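Local coordinates for arginase (Medicago truncatula, PDB 6VST) that hydrolyses L-arginine to urea and L-ornithine at a two-manganese centre, and assembles as a homohexamer, at the interface of chains A and B. Residues are numbered along the deposited sequence; one frame, centred on the assembly and turned at random. Chains: chain A/B, Arginase.

Contact 1: the interface of chains A and B. Residues chain A 77, 282-283; chain B 94-96.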
ATOM      1  N   PHE A  77       3.345  11.984  18.610  1.00 36.69           N
ATOM      2  CA  PHE A  77       2.320  11.536  17.656  1.00 36.87           C
ATOM      3  C   PHE A  77       2.483  10.049  17.354  1.00 36.32           C
ATOM      4  O   PHE A  77       1.514   9.290  17.440  1.00 34.36           O
ATOM      5  CB  PHE A  77       2.390  12.366  16.366  1.00 32.59           C
ATOM      6  CG  PHE A  77       1.406  11.947  15.277  1.00 41.35           C
ATOM      7  CD1 PHE A  77       0.037  12.194  15.406  1.00 38.65           C
ATOM      8  CD2 PHE A  77       1.864  11.360  14.101  1.00 40.31           C
ATOM      9  CE1 PHE A  77      -0.866  11.844  14.387  1.00 41.95           C
ATOM     10  CE2 PHE A  77       0.968  11.004  13.077  1.00 40.19           C
ATOM     11  CZ  PHE A  77      -0.397  11.245  13.221  1.00 40.99           C
ATOM     12  N   SER A 282       7.370  10.661  11.460  1.00 27.92           N
ATOM     13  CA  SER A 282       6.111  10.869  12.177  1.00 30.54           C
ATOM     14  C   SER A 282       5.430  12.183  11.818  1.00 31.03           C
ATOM     15  O   SER A 282       4.194  12.252  11.833  1.00 31.65           O
ATOM     16  CB  SER A 282       6.334  10.821  13.696  1.00 30.17           C
ATOM     17  OG  SER A 282       6.644   9.512  14.113  1.00 33.83           O
ATOM     18  N   HIS A 283       6.195  13.236  11.523  1.00 31.77           N
ATOM     19  CA  HIS A 283       5.648  14.572  11.291  1.00 31.04           C
ATOM     20  C   HIS A 283       5.875  15.010   9.846  1.00 32.75           C
ATOM     21  O   HIS A 283       6.898  15.613   9.513  1.00 36.07           O
ATOM     22  CB  HIS A 283       6.241  15.547  12.292  1.00 30.98           C
ATOM     23  CG  HIS A 283       5.902  15.181  13.700  1.00 33.72           C
ATOM     24  ND1 HIS A 283       4.717  15.560  14.298  1.00 33.91           N
ATOM     25  CD2 HIS A 283       6.532  14.378  14.585  1.00 31.47           C
ATOM     26  CE1 HIS A 283       4.652  15.036  15.510  1.00 33.77           C
ATOM     27  NE2 HIS A 283       5.738  14.310  15.706  1.00 33.48           N
TER
ATOM     28  N   CYS B  94      -4.652  18.022  12.404  1.00 34.35           N
ATOM     29  CA  CYS B  94      -3.932  16.786  12.680  1.00 34.33           C
ATOM     30  C   CYS B  94      -3.065  16.933  13.933  1.00 37.38           C
ATOM     31  O   CYS B  94      -2.410  17.956  14.152  1.00 38.73           O
ATOM     32  CB  CYS B  94      -3.063  16.388  11.481  1.00 34.64           C
ATOM     33  SG  CYS B  94      -2.059  14.859  11.755  1.00 43.26           S
ATOM     34  N   ASP B  95      -3.068  15.896  14.758  1.00 41.89           N
ATOM     35  CA  ASP B  95      -2.263  15.902  15.976  1.00 46.30           C
ATOM     36  C   ASP B  95      -0.764  15.949  15.713  1.00 45.18           C
ATOM     37  O   ASP B  95      -0.009  16.213  16.650  1.00 46.32           O
ATOM     38  CB  ASP B  95      -2.592  14.676  16.805  1.00 50.64           C
ATOM     39  CG  ASP B  95      -3.748  14.910  17.733  1.00 59.29           C
ATOM     40  OD1 ASP B  95      -4.200  16.069  17.844  1.00 61.63           O
ATOM     41  OD2 ASP B  95      -4.202  13.932  18.354  1.00 64.40           O
ATOM     42  N   SER B  96      -0.307  15.689  14.483  1.00 40.38           N
ATOM     43  CA  SER B  96       1.117  15.791  14.196  1.00 41.04           C
ATOM     44  C   SER B  96       1.559  17.209  13.853  1.00 40.57           C
ATOM     45  O   SER B  96       2.766  17.456  13.752  1.00 39.31           O
ATOM     46  CB  SER B  96       1.504  14.840  13.053  1.00 42.43           C
ATOM     47  OG  SER B  96       1.115  15.351  11.783  1.00 41.28           O
TER
HETATM   48  O   HOH W   1       2.423  13.448  10.046  1.00 36.14           O
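The backbone oxygen O of B:Ser96 accepts a hydrogen bond from the imidazole ND1 of A:His283, 2.8 Å away. This is a subunit contact of the arginase-family hexamer, made by the ornithine-binding loop of chain B, to which B:Asp95 and B:Ser96 both belong. The bond is nearly straight (158° at H), lies in the carbonyl plane on a lone pair, and keeps close to the ring plane of the histidine, which meets the loop edge-on. CG of A:His283, anti to the carbonyl carbon (chi1 -62°), carries the ring towards chain B, where ND1 faces the B:Ser96 carbonyl. Beside it, A:Phe77 lays one ring face against B:Ser96, whose CB sits over the middle of the ring, 3.6 Å from the centroid, as a CH-pi contact. The rim atom CD1 of the same phenyl ring also packs at 3.9 Å against CB of B:Asp95. Within chain B, the backbone N of B:Ser96 donates to the thiol sulfur SG of B:Cys94 at 3.3 Å, almost linearly (168° at H), which probably helps to fix the turn. The hydroxyl OG of B:Ser96 meets a water at 2.9 Å, and that water lies 2.8 Å from the carbonyl O of A:Ser282.

Contact 2: the interface of chains A and B. Residues chain A 275, 282, 284, 286; chain B 96, 321, 323, 326.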
ATOM      1  N   PRO A 275       8.250  15.524   2.703  1.00 36.23           N
ATOM      2  CA  PRO A 275       7.655  14.193   2.902  1.00 35.14           C
ATOM      3  C   PRO A 275       7.504  13.388   1.613  1.00 34.68           C
ATOM      4  O   PRO A 275       7.377  12.159   1.669  1.00 34.55           O
ATOM      5  CB  PRO A 275       6.296  14.507   3.550  1.00 36.19           C
ATOM      6  CG  PRO A 275       6.098  15.984   3.396  1.00 33.51           C
ATOM      7  CD  PRO A 275       7.446  16.598   3.313  1.00 32.82           C
ATOM      8  N   SER A 282       7.370  10.661  11.460  1.00 27.92           N
ATOM      9  CA  SER A 282       6.111  10.869  12.177  1.00 30.54           C
ATOM     10  C   SER A 282       5.430  12.183  11.818  1.00 31.03           C
ATOM     11  O   SER A 282       4.194  12.252  11.833  1.00 31.65           O
ATOM     12  CB  SER A 282       6.334  10.821  13.696  1.00 30.17           C
ATOM     13  OG  SER A 282       6.644   9.512  14.113  1.00 33.83           O
ATOM     14  N   HIS A 284       4.885  14.729   9.005  1.00 32.68           N
ATOM     15  CA  HIS A 284       4.874  15.215   7.629  1.00 36.43           C
ATOM     16  C   HIS A 284       4.646  16.715   7.594  1.00 35.90           C
ATOM     17  O   HIS A 284       3.607  17.203   8.047  1.00 35.15           O
ATOM     18  CB  HIS A 284       3.777  14.529   6.828  1.00 36.68           C
ATOM     19  CG  HIS A 284       4.039  13.089   6.582  1.00 39.34           C
ATOM     20  ND1 HIS A 284       3.030  12.174   6.367  1.00 41.07           N
ATOM     21  CD2 HIS A 284       5.199  12.402   6.496  1.00 37.43           C
ATOM     22  CE1 HIS A 284       3.564  10.982   6.179  1.00 42.07           C
ATOM     23  NE2 HIS A 284       4.878  11.093   6.258  1.00 38.72           N
ATOM     24  N   PRO A 286       4.738  19.448   4.560  1.00 30.98           N
ATOM     25  CA  PRO A 286       4.988  19.692   3.124  1.00 32.51           C
ATOM     26  C   PRO A 286       5.811  20.952   2.889  1.00 33.81           C
ATOM     27  O   PRO A 286       5.732  21.927   3.644  1.00 34.61           O
ATOM     28  CB  PRO A 286       3.576  19.829   2.532  1.00 32.44           C
ATOM     29  CG  PRO A 286       2.700  19.064   3.500  1.00 34.93           C
ATOM     30  CD  PRO A 286       3.301  19.302   4.866  1.00 30.60           C
TER
ATOM     31  N   SER B  96      -0.307  15.689  14.483  1.00 40.38           N
ATOM     32  CA  SER B  96       1.117  15.791  14.196  1.00 41.04           C
ATOM     33  C   SER B  96       1.559  17.209  13.853  1.00 40.57           C
ATOM     34  O   SER B  96       2.766  17.456  13.752  1.00 39.31           O
ATOM     35  CB  SER B  96       1.504  14.840  13.053  1.00 42.43           C
ATOM     36  OG  SER B  96       1.115  15.351  11.783  1.00 41.28           O
ATOM     37  N   ASP B 321      -1.038   6.853   4.617  1.00 40.61           N
ATOM     38  CA  ASP B 321      -0.660   7.865   5.639  1.00 43.19           C
ATOM     39  C   ASP B 321      -1.519   9.121   5.471  1.00 42.17           C
ATOM     40  O   ASP B 321      -1.513   9.961   6.391  1.00 45.21           O
ATOM     41  CB  ASP B 321       0.810   8.261   5.484  1.00 52.95           C
ATOM     42  CG  ASP B 321       1.204   8.545   4.041  1.00 62.38           C
ATOM     43  OD1 ASP B 321       0.380   9.135   3.313  1.00 59.08           O
ATOM     44  OD2 ASP B 321       2.327   8.163   3.653  1.00 67.74           O
ATOM     45  N   ILE B 323      -1.070  11.543   3.125  1.00 28.38           N
ATOM     46  CA  ILE B 323      -0.196  12.699   2.940  1.00 30.35           C
ATOM     47  C   ILE B 323      -0.897  13.805   2.155  1.00 30.07           C
ATOM     48  O   ILE B 323      -0.722  14.994   2.454  1.00 35.32           O
ATOM     49  CB  ILE B 323       1.134  12.268   2.274  1.00 34.14           C
ATOM     50  CG1 ILE B 323       2.087  13.461   2.103  1.00 37.10           C
ATOM     51  CG2 ILE B 323       0.882  11.607   0.904  1.00 31.87           C
ATOM     52  CD1 ILE B 323       2.349  14.263   3.388  1.00 38.15           C
ATOM     53  N   LEU B 326      -2.966  16.159   4.211  1.00 28.94           N
ATOM     54  CA  LEU B 326      -2.067  17.142   4.882  1.00 31.38           C
ATOM     55  C   LEU B 326      -1.623  18.213   3.875  1.00 31.17           C
ATOM     56  O   LEU B 326      -1.608  19.392   4.248  1.00 29.94           O
ATOM     57  CB  LEU B 326      -0.864  16.411   5.485  1.00 31.82           C
ATOM     58  CG  LEU B 326      -1.031  15.957   6.933  1.00 46.43           C
ATOM     59  CD1 LEU B 326       0.281  15.430   7.490  1.00 46.22           C
ATOM     60  CD2 LEU B 326      -1.565  17.084   7.802  1.00 45.65           C
TER
HETATM   61  O   HOH W   2       2.423  13.448  10.046  1.00 36.14           O
HETATM   62  O   HOH W   3       3.151  16.821  10.920  1.00 36.30           O
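Helix 323-339 of chain B presents its first turn to a loop of chain A that carries A:His284, forming a largely apolar patch of the hexamer interface with bridging waters along one border. The imidazole of A:His284 and the side chain of B:Ile323 cross at about a right angle. The terminal methyl CD1 of B:Ile323 touches the ring at ND1, 3.7 Å away, and also reaches the methylene CB of A:His284. A chi1 of -178° swings the CG1 branch of B:Ile323 away from its own amide nitrogen, and from there CD1 extends to chain A, where it also meets CB of A:Pro275 at 4.0 Å. Three residues on, CD1 of B:Leu326 packs against CB of A:His284 at 3.7 Å, so two aliphatic branches share this methylene. B:Asp321, just ahead of the helix, brings its CB in the imidazole plane to the edge atom CE1 of A:His284, 3.9 Å away. Its carboxylate stands almost perpendicular to the ring, 84° between planes, and OD1 accepts the backbone N of B:Ile323 at 2.8 Å, in the manner of a helix N-cap. The nearby carboxylate might favour a protonated imidazole, though the charge is not seen. Along the border, one water takes up the backbone N of A:His284 (3.0 Å), and a second links the carbonyl O of A:His284 to the hydroxyl OG of B:Ser96, with 2.7 Å between that water and OG.

Contact 3: the interface of chains A and B. Residues chain A 222, 285-286; chain B 102, 291-292, 330.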
ATOM      1  N   ARG A 222       9.971  25.092   8.858  1.00 31.12           N
ATOM      2  CA  ARG A 222       8.733  25.528   8.241  1.00 33.37           C
ATOM      3  C   ARG A 222       7.547  25.303   9.161  1.00 36.24           C
ATOM      4  O   ARG A 222       6.402  25.434   8.713  1.00 36.76           O
ATOM      5  CB  ARG A 222       8.517  24.782   6.932  1.00 34.60           C
ATOM      6  CG  ARG A 222       8.727  23.287   7.104  1.00 35.60           C
ATOM      7  CD  ARG A 222       9.065  22.668   5.770  1.00 36.99           C
ATOM      8  NE  ARG A 222       8.954  21.213   5.733  1.00 31.49           N
ATOM      9  CZ  ARG A 222       9.969  20.382   5.891  1.00 30.09           C
ATOM     10  NH1 ARG A 222      11.169  20.868   6.141  1.00 30.49           N
ATOM     11  NH2 ARG A 222       9.788  19.069   5.768  1.00 31.10           N
ATOM     12  N   GLU A 285       5.593  17.446   7.022  1.00 34.81           N
ATOM     13  CA  GLU A 285       5.433  18.886   6.851  1.00 35.87           C
ATOM     14  C   GLU A 285       5.754  19.245   5.400  1.00 32.89           C
ATOM     15  O   GLU A 285       6.937  19.344   5.027  1.00 31.24           O
ATOM     16  CB  GLU A 285       6.310  19.628   7.843  1.00 37.91           C
ATOM     17  CG  GLU A 285       6.054  21.115   7.886  1.00 45.35           C
ATOM     18  CD  GLU A 285       4.669  21.496   8.432  1.00 50.00           C
ATOM     19  OE1 GLU A 285       4.175  20.848   9.397  1.00 48.94           O
ATOM     20  OE2 GLU A 285       4.091  22.469   7.890  1.00 50.89           O
ATOM     21  N   PRO A 286       4.738  19.448   4.560  1.00 30.98           N
ATOM     22  CA  PRO A 286       4.988  19.692   3.124  1.00 32.51           C
ATOM     23  C   PRO A 286       5.811  20.952   2.889  1.00 33.81           C
ATOM     24  O   PRO A 286       5.732  21.927   3.644  1.00 34.61           O
ATOM     25  CB  PRO A 286       3.576  19.829   2.532  1.00 32.44           C
ATOM     26  CG  PRO A 286       2.700  19.064   3.500  1.00 34.93           C
ATOM     27  CD  PRO A 286       3.301  19.302   4.866  1.00 30.60           C
TER
ATOM     28  N   GLU B 102       2.860  29.277   8.418  1.00 34.48           N
ATOM     29  CA  GLU B 102       4.299  29.474   8.216  1.00 33.33           C
ATOM     30  C   GLU B 102       4.733  30.885   8.578  1.00 37.16           C
ATOM     31  O   GLU B 102       5.845  31.086   9.083  1.00 36.82           O
ATOM     32  CB  GLU B 102       4.712  29.177   6.770  1.00 33.74           C
ATOM     33  CG  GLU B 102       4.688  27.681   6.385  1.00 36.06           C
ATOM     34  CD  GLU B 102       5.729  27.313   5.317  1.00 40.45           C
ATOM     35  OE1 GLU B 102       6.317  28.237   4.710  1.00 41.12           O
ATOM     36  OE2 GLU B 102       5.975  26.102   5.099  1.00 36.58           O
ATOM     37  N   PHE B 291       5.779  21.826  -3.633  1.00 31.69           N
ATOM     38  CA  PHE B 291       4.903  22.525  -2.697  1.00 30.99           C
ATOM     39  C   PHE B 291       5.415  23.934  -2.408  1.00 32.88           C
ATOM     40  O   PHE B 291       4.635  24.887  -2.330  1.00 34.75           O
ATOM     41  CB  PHE B 291       4.768  21.730  -1.405  1.00 25.79           C
ATOM     42  CG  PHE B 291       3.608  22.160  -0.569  1.00 28.29           C
ATOM     43  CD1 PHE B 291       2.354  21.626  -0.787  1.00 26.45           C
ATOM     44  CD2 PHE B 291       3.773  23.104   0.441  1.00 30.01           C
ATOM     45  CE1 PHE B 291       1.262  22.012  -0.007  1.00 29.19           C
ATOM     46  CE2 PHE B 291       2.688  23.491   1.234  1.00 31.05           C
ATOM     47  CZ  PHE B 291       1.439  22.947   1.014  1.00 27.72           C
ATOM     48  N   ARG B 292       6.726  24.085  -2.273  1.00 30.34           N
ATOM     49  CA  ARG B 292       7.307  25.396  -2.021  1.00 33.64           C
ATOM     50  C   ARG B 292       7.075  26.358  -3.191  1.00 37.47           C
ATOM     51  O   ARG B 292       6.994  27.570  -2.970  1.00 39.55           O
ATOM     52  CB  ARG B 292       8.793  25.207  -1.683  1.00 34.00           C
ATOM     53  CG  ARG B 292       9.619  26.449  -1.322  1.00 42.34           C
ATOM     54  CD  ARG B 292       9.258  27.100   0.018  1.00 41.09           C
ATOM     55  NE  ARG B 292       8.871  26.143   1.052  1.00 38.24           N
ATOM     56  CZ  ARG B 292       8.219  26.479   2.164  1.00 38.05           C
ATOM     57  NH1 ARG B 292       7.890  27.761   2.387  1.00 33.99           N
ATOM     58  NH2 ARG B 292       7.882  25.541   3.049  1.00 33.59           N
ATOM     59  N   LYS B 330      -2.604  22.094   4.325  1.00 29.20           N
ATOM     60  CA  LYS B 330      -1.629  23.177   4.386  1.00 31.99           C
ATOM     61  C   LYS B 330      -1.925  24.255   3.347  1.00 30.44           C
ATOM     62  O   LYS B 330      -1.751  25.443   3.622  1.00 34.52           O
ATOM     63  CB  LYS B 330      -0.218  22.635   4.215  1.00 28.84           C
ATOM     64  CG  LYS B 330       0.843  23.721   4.380  1.00 31.53           C
ATOM     65  CD  LYS B 330       2.191  23.136   4.823  1.00 32.52           C
ATOM     66  CE  LYS B 330       3.171  24.244   5.171  1.00 33.36           C
ATOM     67  NZ  LYS B 330       4.562  23.759   5.497  1.00 38.88           N
TER
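B:Lys330 and A:Glu285 meet with their side chains at about a right angle, the ammonium NZ reaching the carboxylate OE2 on its anti lone pair in a 2.8 Å salt bridge across this hexamer interface. The lysine runs out extended from helix 323-339, and NZ also donates to the carbonyl O of A:Pro286 at 2.9 Å, in the plane of that carbonyl. A third link, from NZ to OE2 of B:Glu102 (2.8 Å), stays within chain B and joins the amine to a second carboxylate. B:Arg292 meets B:Glu102 end-on, NH1 to OE1 and NH2 to OE2, each on a syn lone pair; this paired grip holds the carboxylate against rotation and leaves the anti side of OE2 to the lysine. A leucine in place of B:Lys330 would probably leave A:Glu285 and B:Glu102 without the positive charge between them and the A:Pro286 carbonyl without this donor. Next to the charges, A:Pro286 sets its CB over the centre of the B:Phe291 ring, 3.7 Å from the centroid. A:Arg222 packs its CB against OE2 of B:Glu102 at 3.4 Å, while its guanidinium comes side-on to A:Glu285, turned 73° from that of B:Arg292. Its NE and NH2 converge on the backbone O of A:Glu285, at 2.8 Å from NE and 3.0 Å from NH2, with the oxygen close to the guanidinium plane.

The C-alpha centres of contact 1 and contact 2 lie about 7 Å apart, those of contact 2 and contact 3 about 10 Å, and those of contact 1 and contact 3 about 14 Å, making one continuous strip. Contacts 1 and 2 share A:Ser282 and B:Ser96; contacts 2 and 3 share A:Pro286. The consecutive residues 283 to 286 of chain A thread through all three, while helix 323-339 of chain B serves contacts 2 and 3. As B:Ser96 also binds ornithine, hexamer assembly probably helps to hold the rim of the neighbouring active site in place.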